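Long-range contacts in tail fiber protein (Pseudomonas aeruginosa, PDB 6CL6), which forms the trimeric receptor-binding fiber of an R-type pyocin, a contractile injection system, and probably recognises the surface of the target Pseudomonas cell: residues N179-T184 / R196-N201; N330-F335 / V364-A369. All coordinates share one frame; numbering follows the deposited sequence.

Contact 1: N179-T184 / R196-N201. With EDO (1,2-ethanediol), chain T.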
# COMPACT_ATOMS: atom_id res chain seq x y z
N ASN A 179 -16.63 -37.91 14.28
CA ASN A 179 -16.19 -36.68 14.93
C ASN A 179 -15.28 -35.82 14.07
O ASN A 179 -14.76 -34.84 14.58
CB ASN A 179 -15.48 -37.00 16.25
CG ASN A 179 -16.47 -37.33 17.35
OD1 ASN A 179 -17.67 -37.05 17.22
ND2 ASN A 179 -15.99 -37.92 18.41
N PHE A 180 -15.07 -36.18 12.81
CA PHE A 180 -14.26 -35.38 11.88
C PHE A 180 -14.83 -35.57 10.46
O PHE A 180 -14.48 -36.52 9.76
CB PHE A 180 -12.79 -35.78 11.93
CG PHE A 180 -12.12 -35.53 13.24
CD1 PHE A 180 -12.15 -36.51 14.24
CD2 PHE A 180 -11.43 -34.35 13.47
CE1 PHE A 180 -11.52 -36.28 15.46
CE2 PHE A 180 -10.79 -34.13 14.65
CZ PHE A 180 -10.84 -35.10 15.66
N ILE A 181 -15.75 -34.68 10.09
CA ILE A 181 -16.35 -34.64 8.77
C ILE A 181 -15.78 -33.43 8.06
O ILE A 181 -16.06 -32.30 8.46
CB ILE A 181 -17.88 -34.54 8.81
CG1 ILE A 181 -18.54 -35.62 9.65
CG2 ILE A 181 -18.43 -34.55 7.35
CD1 ILE A 181 -18.38 -37.01 9.13
N TYR A 182 -14.98 -33.64 7.03
CA TYR A 182 -14.35 -32.53 6.29
C TYR A 182 -15.16 -32.24 5.03
O TYR A 182 -15.68 -33.18 4.39
CB TYR A 182 -12.91 -32.90 5.93
CG TYR A 182 -11.99 -33.04 7.12
CD1 TYR A 182 -11.90 -34.23 7.84
CD2 TYR A 182 -11.20 -31.97 7.52
CE1 TYR A 182 -11.07 -34.34 8.92
CE2 TYR A 182 -10.34 -32.09 8.60
CZ TYR A 182 -10.30 -33.25 9.30
OH TYR A 182 -9.45 -33.38 10.38
N GLN A 183 -15.27 -30.97 4.68
CA GLN A 183 -15.87 -30.53 3.43
C GLN A 183 -14.97 -29.49 2.74
O GLN A 183 -14.30 -28.70 3.40
CB GLN A 183 -17.27 -29.90 3.65
CG GLN A 183 -18.27 -30.82 4.33
CD GLN A 183 -19.62 -30.19 4.50
OE1 GLN A 183 -19.72 -28.97 4.72
NE2 GLN A 183 -20.68 -31.01 4.38
N THR A 184 -15.02 -29.49 1.42
CA THR A 184 -14.49 -28.41 0.60
C THR A 184 -15.55 -28.00 -0.42
O THR A 184 -16.43 -28.79 -0.77
CB THR A 184 -13.22 -28.79 -0.17
OG1 THR A 184 -13.55 -29.75 -1.19
CG2 THR A 184 -12.21 -29.34 0.76
N ARG A 196 -13.98 -26.59 5.52
CA ARG A 196 -14.38 -26.62 6.91
C ARG A 196 -14.45 -28.07 7.37
O ARG A 196 -14.33 -29.02 6.58
CB ARG A 196 -15.72 -25.90 7.15
CG ARG A 196 -16.95 -26.69 6.69
CD ARG A 196 -18.27 -26.00 7.02
NE ARG A 196 -19.40 -26.81 6.53
CZ ARG A 196 -20.64 -26.74 6.98
NH1 ARG A 196 -20.97 -25.88 7.95
NH2 ARG A 196 -21.59 -27.54 6.48
N CYS A 197 -14.67 -28.23 8.68
CA CYS A 197 -14.76 -29.54 9.32
C CYS A 197 -15.80 -29.53 10.43
O CYS A 197 -15.82 -28.60 11.27
CB CYS A 197 -13.41 -29.93 9.94
SG CYS A 197 -13.34 -31.56 10.74
N ARG A 198 -16.62 -30.59 10.48
CA ARG A 198 -17.48 -30.85 11.64
C ARG A 198 -16.69 -31.63 12.66
O ARG A 198 -16.35 -32.81 12.44
CB ARG A 198 -18.75 -31.58 11.26
CG ARG A 198 -19.77 -31.55 12.41
CD ARG A 198 -20.95 -32.43 12.13
NE ARG A 198 -20.62 -33.82 12.36
CZ ARG A 198 -21.46 -34.83 12.14
NH1 ARG A 198 -22.67 -34.59 11.69
NH2 ARG A 198 -21.06 -36.07 12.37
N HIS A 199 -16.41 -30.99 13.79
CA HIS A 199 -15.58 -31.61 14.83
C HIS A 199 -16.48 -31.90 16.03
O HIS A 199 -17.08 -30.98 16.59
CB HIS A 199 -14.43 -30.71 15.24
CG HIS A 199 -13.65 -31.25 16.40
ND1 HIS A 199 -13.41 -30.54 17.55
CD2 HIS A 199 -13.10 -32.47 16.59
CE1 HIS A 199 -12.73 -31.28 18.39
NE2 HIS A 199 -12.52 -32.46 17.83
N SER A 200 -16.57 -33.17 16.41
CA SER A 200 -17.46 -33.62 17.50
C SER A 200 -18.82 -32.95 17.39
O SER A 200 -19.35 -32.38 18.35
CB SER A 200 -16.82 -33.37 18.86
OG SER A 200 -15.77 -34.31 19.07
N ASN A 201 -19.36 -33.00 16.18
CA ASN A 201 -20.72 -32.60 15.84
C ASN A 201 -20.94 -31.10 15.82
O ASN A 201 -22.08 -30.66 15.66
CB ASN A 201 -21.74 -33.27 16.79
CG ASN A 201 -21.69 -34.81 16.72
OD1 ASN A 201 -22.03 -35.40 15.70
ND2 ASN A 201 -21.25 -35.45 17.81
C1 EDO T . -9.02 -32.99 17.90
O1 EDO T . -9.97 -32.97 18.97
C2 EDO T . -7.75 -32.30 18.38
O2 EDO T . -6.96 -33.24 19.12
O HOH W 1 -19.85 -38.33 17.68

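Contact 2: N330-F335 / V364-A369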
# COMPACT_ATOMS: atom_id res chain seq x y z
N ASN A 330 36.58 96.42 12.31
CA ASN A 330 36.50 96.85 13.69
C ASN A 330 37.87 97.26 14.22
O ASN A 330 38.86 96.57 13.96
CB ASN A 330 35.92 95.71 14.56
CG ASN A 330 36.29 95.84 16.02
OD1 ASN A 330 35.67 96.60 16.79
ND2 ASN A 330 37.33 95.13 16.41
N GLN A 331 37.91 98.40 14.93
CA GLN A 331 39.13 98.86 15.58
C GLN A 331 39.43 98.02 16.81
O GLN A 331 38.59 97.90 17.69
CB GLN A 331 38.99 100.34 15.99
CG GLN A 331 38.73 101.31 14.85
CD GLN A 331 39.99 101.65 14.06
OE1 GLN A 331 41.09 101.26 14.46
NE2 GLN A 331 39.83 102.37 12.94
N THR A 332 40.64 97.46 16.87
CA THR A 332 41.03 96.62 17.99
C THR A 332 41.90 97.33 19.01
O THR A 332 42.34 96.69 19.97
CB THR A 332 41.78 95.37 17.51
OG1 THR A 332 43.07 95.74 17.03
CG2 THR A 332 41.00 94.68 16.40
N SER A 333 42.18 98.63 18.83
CA SER A 333 43.05 99.34 19.74
C SER A 333 42.27 100.37 20.56
O SER A 333 41.11 100.67 20.31
CB SER A 333 44.20 100.04 18.99
OG SER A 333 43.70 101.08 18.16
N ALA A 334 42.96 100.90 21.57
CA ALA A 334 42.45 101.97 22.42
C ALA A 334 42.72 103.30 21.72
O ALA A 334 43.56 104.10 22.12
CB ALA A 334 43.09 101.91 23.79
N PHE A 335 42.01 103.50 20.63
CA PHE A 335 42.18 104.68 19.80
C PHE A 335 41.83 105.96 20.56
O PHE A 335 40.91 106.00 21.38
CB PHE A 335 41.29 104.59 18.54
CG PHE A 335 39.83 104.42 18.83
CD1 PHE A 335 39.03 105.49 19.21
CD2 PHE A 335 39.22 103.17 18.66
CE1 PHE A 335 37.69 105.34 19.45
CE2 PHE A 335 37.88 103.01 18.91
CZ PHE A 335 37.10 104.07 19.30
N VAL A 364 45.66 98.11 14.06
CA VAL A 364 45.19 96.77 13.71
C VAL A 364 43.67 96.78 13.71
O VAL A 364 43.05 97.16 14.71
CB VAL A 364 45.73 95.72 14.68
CG1 VAL A 364 45.09 94.39 14.35
CG2 VAL A 364 47.27 95.62 14.57
N LEU A 365 43.08 96.38 12.59
CA LEU A 365 41.64 96.24 12.46
C LEU A 365 41.29 94.77 12.24
O LEU A 365 41.95 94.07 11.46
CB LEU A 365 41.11 97.08 11.30
CG LEU A 365 40.91 98.58 11.60
CD1 LEU A 365 42.22 99.28 11.95
CD2 LEU A 365 40.24 99.25 10.39
N SER A 366 40.29 94.30 12.96
CA SER A 366 39.73 92.99 12.65
C SER A 366 38.60 93.15 11.65
O SER A 366 38.09 94.26 11.43
CB SER A 366 39.25 92.29 13.92
OG SER A 366 38.24 93.05 14.56
N TRP A 367 38.22 92.04 11.03
CA TRP A 367 37.21 92.08 10.00
C TRP A 367 36.46 90.76 9.93
O TRP A 367 36.95 89.71 10.35
CB TRP A 367 37.84 92.41 8.64
CG TRP A 367 38.83 91.39 8.17
CD1 TRP A 367 40.18 91.47 8.27
CD2 TRP A 367 38.54 90.14 7.54
NE1 TRP A 367 40.77 90.36 7.72
CE2 TRP A 367 39.78 89.52 7.27
CE3 TRP A 367 37.38 89.50 7.16
CZ2 TRP A 367 39.87 88.26 6.66
CZ3 TRP A 367 37.46 88.23 6.56
CH2 TRP A 367 38.70 87.64 6.31
N GLU A 368 35.23 90.83 9.41
CA GLU A 368 34.43 89.67 9.07
C GLU A 368 33.84 89.86 7.68
O GLU A 368 33.56 90.99 7.25
CB GLU A 368 33.29 89.48 10.07
CG GLU A 368 33.59 88.60 11.24
CD GLU A 368 32.32 88.23 12.01
OE1 GLU A 368 31.84 89.04 12.82
OE2 GLU A 368 31.78 87.14 11.75
N ALA A 369 33.67 88.76 6.96
CA ALA A 369 33.09 88.78 5.64
C ALA A 369 32.22 87.54 5.47
O ALA A 369 32.44 86.53 6.13
CB ALA A 369 34.16 88.81 4.55
O HOH W 2 42.53 99.69 16.18

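Contact 1: N179-T184 / R196-N201
Strands 180-184 and 196-199 run antiparallel, and the axes of these short segments come within 4.4 Å of each other, with Ile181-Arg198 and Gln183-Arg196 as hydrogen-bonded pairs. On the face of Gln183, Arg196 reaches out fully extended from CG to NE. It grips the amide oxygen side-on: Arg196 NE lies 2.8 Å and Arg196 NH2 2.9 Å from Gln183 OE1, which sits in the guanidinium plane. Both donors stand about 30° out of the amide plane. Gln183 NE2 is held by Leu140 O and Met143 O, and Arg196 NH2 has a second partner in a salt bridge to Asp141. Next to this pair, Arg198 bends at chi3 (78°) and brings one guanidinium face over Ile181 CG1, while its NH2 bonds to Ser178 O.

The other face carries Phe180, Tyr182, Cys197 and His199. Cys197 SG, anti to its backbone N, stands over the centre of the Tyr182 ring, 3.7 Å from the centroid, a sulfur-aromatic contact. His199 CD2 approaches Phe180 CE2 at 3.4 Å, with the ring planes turned 44° apart. His199 also meets Tyr188 of the second subunit edge-to-face, so this face looks into the trimer interface. At the open end, one water joins Asn179 OD1 to Asn201 ND2. The contact is the part of a beta hairpin, strands 180-187 and 193-199, farthest from its turn, within a mixed sheet.

Contact 2: N330-F335 / V364-A369
Ser366, Asn330 and Thr332 carry most of this small contact. Asn330 and Ser366 form an antiparallel hydrogen-bonded pair, with Asn330 N to Ser366 O at 2.8 Å and Ser366 N to Asn330 O at 2.9 Å. Their side chains, both on one face of the sheet, add a third bond. Asn330 CG is anti to the backbone N (chi1 157°), and Asn330 ND2 gives a fairly straight bond of 2.9 Å to Ser366 OG, close to the amide plane. ND2 also bonds to Phe345 O of the third subunit, so one amide ties the strand pair to the neighbouring chain.

The pair joins strand 324-331, outermost in the sheet of this chain, to strand 363-371 in the C-terminal region, whose sequence family (gp53-like tail fiber C-terminal) belongs to the H-type lectin clan. Beyond it the chain leaves the strand at Thr332. Thr332 OG1 sits between its backbone N and carbonyl carbon and donates to Val364 O at 2.7 Å, from well above the carbonyl plane. Thr332 N reaches Val364 O in the plane, at a longer 3.3 Å. The methyl Thr332 CG2 rests 3.5 Å from Ser366 N. A water also donates to Val364 O, and it links Gln331 OE1 with Ser333 OG. On the other face, Gln331 lies alongside Leu365, Gln331 OE1 3.4 Å from Leu365 CD1, while NE2 bonds to Asn357 OD1 and Ser342 O.

Overall arrangement
The two contacts sit in separate sheets of a very elongated chain, with centres 140 Å apart and nearest atoms about 122 Å apart. They follow in series: contact 1 closes before contact 2 opens. Contact 1 is local, pairing neighbouring strands 180-187 and 193-199 of a mixed sheet. Contact 2 pairs strands 324-331 and 363-371 across 28 intervening residues, in an antiparallel sheet near the C-terminus. Between them lie the Fe(III)-binding residues His243 and His245. Each contact also meets another subunit, the second at contact 1 and the third at contact 2. Chain association is therefore seen in two widely spaced parts of the fiber.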